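Local coordinates for hypothetical protein PA3352 (Pseudomonas aeruginosa, PDB 2FUP) that is a putative flagella synthesis protein of the FlgN family, probably acting as an export chaperone for hook-associated flagellar proteins, at residues Gly17-Leu22 / Glu100-Cys105; Gln24-Glu29 / Asn109-Arg114; Glu64-Ala69 / Glu76-Tyr81. All blocks are in the same frame, centred on the assembly; numbering follows the deposited sequence.

Contact 1: residues Gly17-Leu22 / Glu100-Cys105; sequences GHANQL and ELLERC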
# COMPACT_ATOMS: atom_id res chain seq x y z
N GLY A 17 -3.05 4.75 5.36
CA GLY A 17 -3.39 4.19 6.69
C GLY A 17 -3.13 2.71 6.67
O GLY A 17 -2.57 2.19 7.64
N HIS A 18 -3.60 2.01 5.64
CA HIS A 18 -3.41 0.56 5.64
C HIS A 18 -1.93 0.17 5.50
O HIS A 18 -1.51 -0.81 6.10
CB HIS A 18 -4.26 -0.12 4.57
CG HIS A 18 -5.72 0.16 4.71
ND1 HIS A 18 -6.35 0.22 5.93
CD2 HIS A 18 -6.66 0.37 3.77
CE1 HIS A 18 -7.65 0.43 5.72
NE2 HIS A 18 -7.85 0.58 4.42
N ALA A 19 -1.16 0.90 4.70
CA ALA A 19 0.25 0.61 4.55
C ALA A 19 1.00 0.88 5.84
O ALA A 19 1.89 0.14 6.20
CB ALA A 19 0.84 1.41 3.41
N ASN A 20 0.67 1.95 6.54
CA ASN A 20 1.27 2.16 7.86
C ASN A 20 0.94 0.99 8.81
O ASN A 20 1.82 0.52 9.52
CB ASN A 20 0.76 3.46 8.46
CG ASN A 20 1.59 4.65 8.05
OD1 ASN A 20 2.81 4.63 8.18
ND2 ASN A 20 0.92 5.72 7.61
N GLN A 21 -0.32 0.56 8.82
CA GLN A 21 -0.68 -0.52 9.70
C GLN A 21 0.08 -1.79 9.30
O GLN A 21 0.53 -2.56 10.15
CB GLN A 21 -2.18 -0.70 9.80
CG GLN A 21 -2.77 0.45 10.62
CD GLN A 21 -4.13 0.13 11.17
OE1 GLN A 21 -4.91 -0.54 10.51
NE2 GLN A 21 -4.42 0.57 12.40
N LEU A 22 0.18 -2.05 7.99
CA LEU A 22 0.92 -3.24 7.51
C LEU A 22 2.38 -3.20 7.97
O LEU A 22 2.91 -4.16 8.50
CB LEU A 22 0.79 -3.34 5.97
CG LEU A 22 1.43 -4.58 5.38
CD1 LEU A 22 0.86 -5.85 5.91
CD2 LEU A 22 1.30 -4.55 3.84
N GLU A 100 6.57 5.27 -0.99
CA GLU A 100 7.62 5.01 -0.02
C GLU A 100 7.18 3.94 0.98
O GLU A 100 7.95 3.04 1.27
CB GLU A 100 7.90 6.29 0.75
CG GLU A 100 8.97 6.18 1.76
CD GLU A 100 9.14 7.47 2.53
OE1 GLU A 100 9.61 8.46 1.97
OE2 GLU A 100 8.83 7.49 3.73
N LEU A 101 5.95 4.05 1.46
CA LEU A 101 5.48 3.09 2.48
C LEU A 101 5.40 1.69 1.91
O LEU A 101 5.74 0.73 2.60
CB LEU A 101 4.12 3.50 3.00
CG LEU A 101 4.06 4.69 3.97
CD1 LEU A 101 2.66 5.20 4.20
CD2 LEU A 101 4.66 4.27 5.35
N LEU A 102 4.95 1.55 0.67
CA LEU A 102 4.86 0.19 0.08
C LEU A 102 6.24 -0.41 -0.08
O LEU A 102 6.48 -1.62 0.13
CB LEU A 102 4.09 0.19 -1.23
CG LEU A 102 2.63 0.56 -1.15
CD1 LEU A 102 1.95 0.68 -2.55
CD2 LEU A 102 1.87 -0.43 -0.24
N GLU A 103 7.22 0.42 -0.43
CA GLU A 103 8.55 -0.07 -0.58
C GLU A 103 9.11 -0.48 0.81
O GLU A 103 9.79 -1.53 0.97
CB GLU A 103 9.44 1.01 -1.25
CG GLU A 103 10.95 0.70 -1.24
CD GLU A 103 11.77 1.82 -1.96
OE1 GLU A 103 11.88 1.73 -3.18
OE2 GLU A 103 12.32 2.72 -1.28
N ARG A 104 8.85 0.32 1.85
CA ARG A 104 9.26 -0.03 3.19
C ARG A 104 8.64 -1.36 3.62
O ARG A 104 9.33 -2.20 4.23
CB ARG A 104 8.85 1.08 4.16
CG ARG A 104 9.67 2.36 4.02
CD ARG A 104 9.12 3.50 4.87
NE ARG A 104 9.44 3.33 6.29
CZ ARG A 104 8.86 4.01 7.30
NH1 ARG A 104 7.88 4.89 7.07
NH2 ARG A 104 9.26 3.78 8.56
N CYS A 105 7.36 -1.53 3.36
CA CYS A 105 6.70 -2.82 3.68
C CYS A 105 7.40 -3.96 2.96
O CYS A 105 7.66 -5.02 3.54
CB CYS A 105 5.25 -2.81 3.29
SG CYS A 105 4.13 -1.77 4.27
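Cys105 SG lies against helix 17-22, its nearest neighbour there being the carbonyl oxygen of Ala19, with SG 3.5 Å from Ala19 O. The sulfur is anti to the carbonyl carbon of its own residue (chi1 -71°), beside the backbone N, and from there it also meets Leu22, whose CD2 lies 4.0 Å from Cys105 SG. CB and CG of Leu22 are almost as close, so the thiol rests against the flank of that side chain and not against one methyl alone. One turn earlier on the facing helix, Leu101 CB touches Ala19 CB, which points toward it, at 3.9 Å. The small alanine side chain lets the backbones come close here, with the CA atoms of Ala19 and Leu101 6.1 Å apart, while Leu102 CD2 reaches in at 4.2 Å from Ala19 CB. At the margin Asn20 crosses Leu101 obliquely, with Asn20 OD1 3.4 Å from Leu101 CD2 and ND2 near CD1. No hydrogen bond joins the two segments; contact is mostly apolar, with one oxygen set against the sulfur and another against a methyl. The axes run the same way, 23° apart and 9.3 Å at closest. Around this seam, helix 39-68 packs against Leu22 through Lys48, and helix 121-130 lays Leu127 against Leu102 and Cys105, placing the pair deep inside the helical bundle.

Contact 2: residues Gln24-Glu29 / Asn109-Arg114; sequences QLVDEE and NLRNGR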
# COMPACT_ATOMS: atom_id res chain seq x y z
N GLN A 24 3.67 -1.67 10.51
CA GLN A 24 3.72 -1.93 11.93
C GLN A 24 3.55 -3.45 12.28
O GLN A 24 4.25 -4.01 13.11
CB GLN A 24 2.64 -1.13 12.61
CG GLN A 24 2.98 0.36 12.62
CD GLN A 24 1.85 1.28 12.97
OE1 GLN A 24 1.00 0.94 13.78
NE2 GLN A 24 1.86 2.51 12.40
N LEU A 25 2.60 -4.10 11.57
CA LEU A 25 2.45 -5.54 11.76
C LEU A 25 3.68 -6.34 11.32
O LEU A 25 4.04 -7.35 11.92
CB LEU A 25 1.19 -6.07 11.08
CG LEU A 25 -0.17 -5.61 11.60
CD1 LEU A 25 -1.28 -6.06 10.68
CD2 LEU A 25 -0.37 -6.09 13.03
N VAL A 26 4.30 -5.90 10.22
CA VAL A 26 5.55 -6.57 9.81
C VAL A 26 6.70 -6.38 10.82
O VAL A 26 7.48 -7.30 11.12
CB VAL A 26 6.00 -6.10 8.40
CG1 VAL A 26 7.35 -6.73 8.03
CG2 VAL A 26 4.98 -6.49 7.42
N ASP A 27 6.77 -5.21 11.42
CA ASP A 27 7.75 -4.96 12.47
C ASP A 27 7.40 -5.79 13.72
O ASP A 27 8.28 -6.34 14.43
CB ASP A 27 7.72 -3.50 12.88
CG ASP A 27 8.73 -3.18 13.98
OD1 ASP A 27 9.92 -3.41 13.69
OD2 ASP A 27 8.34 -2.66 15.07
N GLU A 28 6.10 -5.90 14.03
CA GLU A 28 5.66 -6.67 15.17
C GLU A 28 6.09 -8.16 14.95
O GLU A 28 6.51 -8.89 15.86
CB GLU A 28 4.16 -6.51 15.37
CG GLU A 28 3.65 -7.21 16.58
CD GLU A 28 2.24 -6.77 17.01
OE1 GLU A 28 1.77 -5.77 16.41
OE2 GLU A 28 1.60 -7.45 17.86
N GLU A 29 5.88 -8.62 13.71
CA GLU A 29 6.30 -9.96 13.35
C GLU A 29 7.84 -10.19 13.47
O GLU A 29 8.28 -11.21 13.95
CB GLU A 29 5.78 -10.28 11.95
CG GLU A 29 6.15 -11.62 11.40
CD GLU A 29 5.66 -11.75 9.97
OE1 GLU A 29 4.45 -11.98 9.75
OE2 GLU A 29 6.48 -11.54 9.05
N ASN A 109 9.31 -6.99 4.90
CA ASN A 109 8.83 -8.35 4.76
C ASN A 109 9.90 -9.28 4.23
O ASN A 109 10.08 -10.41 4.72
CB ASN A 109 7.61 -8.36 3.90
CG ASN A 109 7.02 -9.74 3.74
OD1 ASN A 109 6.48 -10.31 4.70
ND2 ASN A 109 7.14 -10.30 2.53
N LEU A 110 10.68 -8.79 3.27
CA LEU A 110 11.80 -9.60 2.81
C LEU A 110 12.78 -9.89 3.94
O LEU A 110 13.32 -11.03 4.06
CB LEU A 110 12.51 -8.91 1.62
CG LEU A 110 11.69 -8.95 0.34
CD1 LEU A 110 12.31 -8.02 -0.72
CD2 LEU A 110 11.55 -10.37 -0.22
N ARG A 111 13.07 -8.92 4.78
CA ARG A 111 13.93 -9.17 5.93
C ARG A 111 13.34 -10.29 6.83
O ARG A 111 14.08 -11.18 7.28
CB ARG A 111 14.20 -7.89 6.72
CG ARG A 111 14.93 -8.10 8.05
CD ARG A 111 14.60 -7.05 9.05
NE ARG A 111 13.16 -7.02 9.21
CZ ARG A 111 12.48 -6.03 9.76
NH1 ARG A 111 13.12 -4.97 10.26
NH2 ARG A 111 11.17 -6.10 9.81
N ASN A 112 12.05 -10.25 7.10
CA ASN A 112 11.40 -11.31 7.90
C ASN A 112 11.48 -12.68 7.22
O ASN A 112 11.80 -13.68 7.89
CB ASN A 112 9.93 -10.99 8.13
CG ASN A 112 9.73 -9.81 9.08
OD1 ASN A 112 10.68 -9.19 9.55
ND2 ASN A 112 8.49 -9.54 9.42
N GLY A 113 11.12 -12.72 5.93
CA GLY A 113 11.16 -13.95 5.11
C GLY A 113 12.51 -14.63 5.13
O GLY A 113 12.62 -15.87 5.25
N ARG A 114 13.57 -13.83 5.06
CA ARG A 114 14.91 -14.38 5.10
C ARG A 114 15.14 -15.07 6.43
O ARG A 114 15.91 -16.02 6.50
CB ARG A 114 15.96 -13.29 4.82
CG ARG A 114 15.90 -12.73 3.39
O HOH W 1 10.48 -3.57 11.05
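A buried hydrogen-bonded contact, made by Asn112 with Val26 and Glu29, joins helices 7-34 and 88-114, which run the same way with 24° between their local axes. The amide nitrogen of Asn112 spends both hydrogens on the facing helix. One goes to the backbone, Asn112 ND2 to Val26 O at 3.0 Å; it is nearly straight (165°), and the acceptor lies in the amide plane. The other, less straight, goes from Asn112 ND2 to Glu29 OE2 at 2.9 Å, arriving on the anti side but well out of the carboxylate plane, which is turned 51° from the amide. Glu29 gets there with CG anti to its backbone N and an extended chain beyond. Its OE2 also takes a weak hydrogen bond from Gln120 NE2, and its OE1 forms a salt bridge to Lys48 of helix 39-68, so the carboxylate ties in a third helix and its negative charge is probably stabilised. Val26 CG1 packs against this amide, 3.3 Å from Asn112 ND2. The other end of the amide is held too: Asn112 OD1 accepts Arg111 NH2 at 3.1 Å and, weakly, Arg111 NE, which fixes which end is oxygen. Arg111, in a cation-pi contact with Phe30, also reaches Asp27 through water 1, which accepts from Arg111 NH2 at 2.9 Å and donates to Asp27 OD1 at 2.7 Å. Asn109 turns its ND2 to the backbone oxygen of Gln120. The result is a polar cross-link between two like-directed helices of the FlgN-family helical bundle.

Contact 3: residues Glu64-Ala69 / Glu76-Tyr81; sequences EILREA and EGLARY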
# COMPACT_ATOMS: atom_id res chain seq x y z
N GLU A 64 -7.98 2.00 -12.11
CA GLU A 64 -9.15 2.17 -12.95
C GLU A 64 -9.51 3.65 -13.16
O GLU A 64 -9.86 4.07 -14.26
CB GLU A 64 -10.34 1.38 -12.41
CG GLU A 64 -11.63 1.40 -13.27
CD GLU A 64 -11.50 0.86 -14.69
OE1 GLU A 64 -10.61 0.01 -14.89
OE2 GLU A 64 -12.34 1.25 -15.60
N ILE A 65 -9.37 4.45 -12.11
CA ILE A 65 -9.64 5.86 -12.22
C ILE A 65 -8.67 6.45 -13.24
O ILE A 65 -9.06 7.26 -14.11
CB ILE A 65 -9.57 6.53 -10.83
CG1 ILE A 65 -10.75 6.06 -10.00
CG2 ILE A 65 -9.49 8.01 -10.97
CD1 ILE A 65 -10.69 6.46 -8.56
N LEU A 66 -7.37 6.17 -13.11
CA LEU A 66 -6.42 6.76 -14.03
C LEU A 66 -6.62 6.25 -15.47
O LEU A 66 -6.55 7.04 -16.43
CB LEU A 66 -4.97 6.53 -13.57
CG LEU A 66 -4.59 7.11 -12.20
CD1 LEU A 66 -3.17 6.70 -11.81
CD2 LEU A 66 -4.76 8.58 -12.24
N ARG A 67 -6.90 4.96 -15.62
CA ARG A 67 -7.11 4.42 -16.94
C ARG A 67 -8.31 5.07 -17.66
O ARG A 67 -8.21 5.41 -18.84
CB ARG A 67 -7.34 2.92 -16.79
CG ARG A 67 -7.64 2.01 -17.95
CD ARG A 67 -7.93 0.60 -17.34
NE ARG A 67 -6.74 -0.03 -16.76
CZ ARG A 67 -6.70 -0.67 -15.62
NH1 ARG A 67 -7.77 -0.76 -14.85
NH2 ARG A 67 -5.58 -1.24 -15.19
N GLU A 68 -9.40 5.26 -16.92
CA GLU A 68 -10.59 5.87 -17.49
C GLU A 68 -10.33 7.31 -17.83
O GLU A 68 -10.94 7.83 -18.77
CB GLU A 68 -11.77 5.74 -16.55
CG GLU A 68 -12.21 4.30 -16.39
CD GLU A 68 -13.50 4.15 -15.52
OE1 GLU A 68 -14.13 5.22 -15.19
OE2 GLU A 68 -13.83 3.00 -15.13
N ALA A 69 -9.41 7.98 -17.13
CA ALA A 69 -9.07 9.39 -17.43
C ALA A 69 -8.11 9.43 -18.62
O ALA A 69 -7.77 10.51 -19.06
CB ALA A 69 -8.41 10.02 -16.20
N GLU A 76 3.81 10.18 -13.79
CA GLU A 76 3.53 11.14 -14.81
C GLU A 76 2.02 11.20 -15.15
O GLU A 76 1.51 12.28 -15.41
CB GLU A 76 4.28 10.83 -16.11
CG GLU A 76 5.75 11.11 -16.01
CD GLU A 76 6.09 12.58 -15.97
OE1 GLU A 76 5.70 13.32 -16.87
OE2 GLU A 76 6.76 13.01 -15.02
N GLY A 77 1.35 10.05 -15.20
CA GLY A 77 -0.09 10.00 -15.41
C GLY A 77 -0.85 10.65 -14.27
O GLY A 77 -1.78 11.46 -14.49
N LEU A 78 -0.45 10.31 -13.04
CA LEU A 78 -1.08 10.97 -11.88
C LEU A 78 -0.90 12.47 -11.99
O LEU A 78 -1.83 13.22 -11.66
CB LEU A 78 -0.47 10.45 -10.57
CG LEU A 78 -1.05 10.96 -9.29
CD1 LEU A 78 -2.59 10.67 -9.19
CD2 LEU A 78 -0.34 10.38 -8.10
N ALA A 79 0.31 12.91 -12.32
CA ALA A 79 0.54 14.36 -12.45
C ALA A 79 -0.30 15.02 -13.49
O ALA A 79 -0.80 16.16 -13.33
CB ALA A 79 2.00 14.62 -12.70
N ARG A 80 -0.53 14.33 -14.60
CA ARG A 80 -1.45 14.84 -15.61
C ARG A 80 -2.89 14.94 -15.11
O ARG A 80 -3.60 15.90 -15.33
CB ARG A 80 -1.40 13.98 -16.88
CG ARG A 80 -2.39 14.44 -17.97
CD ARG A 80 -2.03 15.81 -18.53
NE ARG A 80 -3.20 16.46 -19.12
CZ ARG A 80 -4.00 17.32 -18.48
NH1 ARG A 80 -3.79 17.67 -17.22
NH2 ARG A 80 -5.03 17.85 -19.13
N TYR A 81 -3.31 13.89 -14.43
CA TYR A 81 -4.63 13.90 -13.80
C TYR A 81 -4.77 15.08 -12.83
O TYR A 81 -5.83 15.70 -12.76
CB TYR A 81 -4.82 12.58 -13.06
CG TYR A 81 -6.16 12.38 -12.42
CD1 TYR A 81 -7.19 11.81 -13.11
CD2 TYR A 81 -6.37 12.73 -11.10
CE1 TYR A 81 -8.42 11.61 -12.50
CE2 TYR A 81 -7.58 12.56 -10.47
CZ TYR A 81 -8.61 11.98 -11.18
OH TYR A 81 -9.85 11.75 -10.59
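Tyr81 reaches across from helix 75-82 onto segment 64-69, meeting Ile65, Leu66 and Ala69. Ala69 CB comes to the rim of the ring, in its plane, 3.8 Å from Tyr81 CD1. Leu66 stands at about a right angle to the tyrosine, its CD2 4.1 Å from Tyr81 CG and equally close to CB and CD1. Farther out, Ile65 CG2 approaches the phenol end obliquely, 3.8 Å from Tyr81 OH. Tyr81 CB points toward the other segment, and CG is anti to the backbone N (chi1 -176°). Leu66 CD2 serves a second neighbour, Leu78 CD1, at 4.3 Å. No hydrogen bond crosses between the segments. The two helices are consecutive in the helical bundle, joined by a short loop; their local axes are inclined by 69° and approach to 10.4 Å at closest, so the short helix turns across the end of the long one. A turn before Tyr81, the backbone N of Gly77 is held by a hydrogen bond to Asp74 OD1. The loop itself adds Val71 and Leu73 against Leu66. Beyond that first layer, Thr7 and Leu11 of helix 7-34 touch Ile65, and Leu8 lies against both Leu78 and Tyr81. Leu92 and Leu91 of helix 88-114 close on Leu78 and Tyr81 respectively. A bound MPD molecule, probably from the crystallisation liquor, lies near the Leu78 side chain.

From the N terminus, helix 7-34 supplies the first halves of contacts 1 and 2 in turn, residues 17-22 and then 24-29. The chain next runs along helix 39-68 and bends through a short loop into helix 75-82, where contact 3 closes a local loop of only a few residues. Helix 88-114 then brings 100-105 back to close contact 1, and 109-114 to close contact 2, so those two loops cross while contact 3 is nested inside both. Contacts 1 and 2 lie one after the other along a single helix pair, centres 12 Å apart; contact 3 lies across the chain's centre from contact 2, their centres about 32 Å apart.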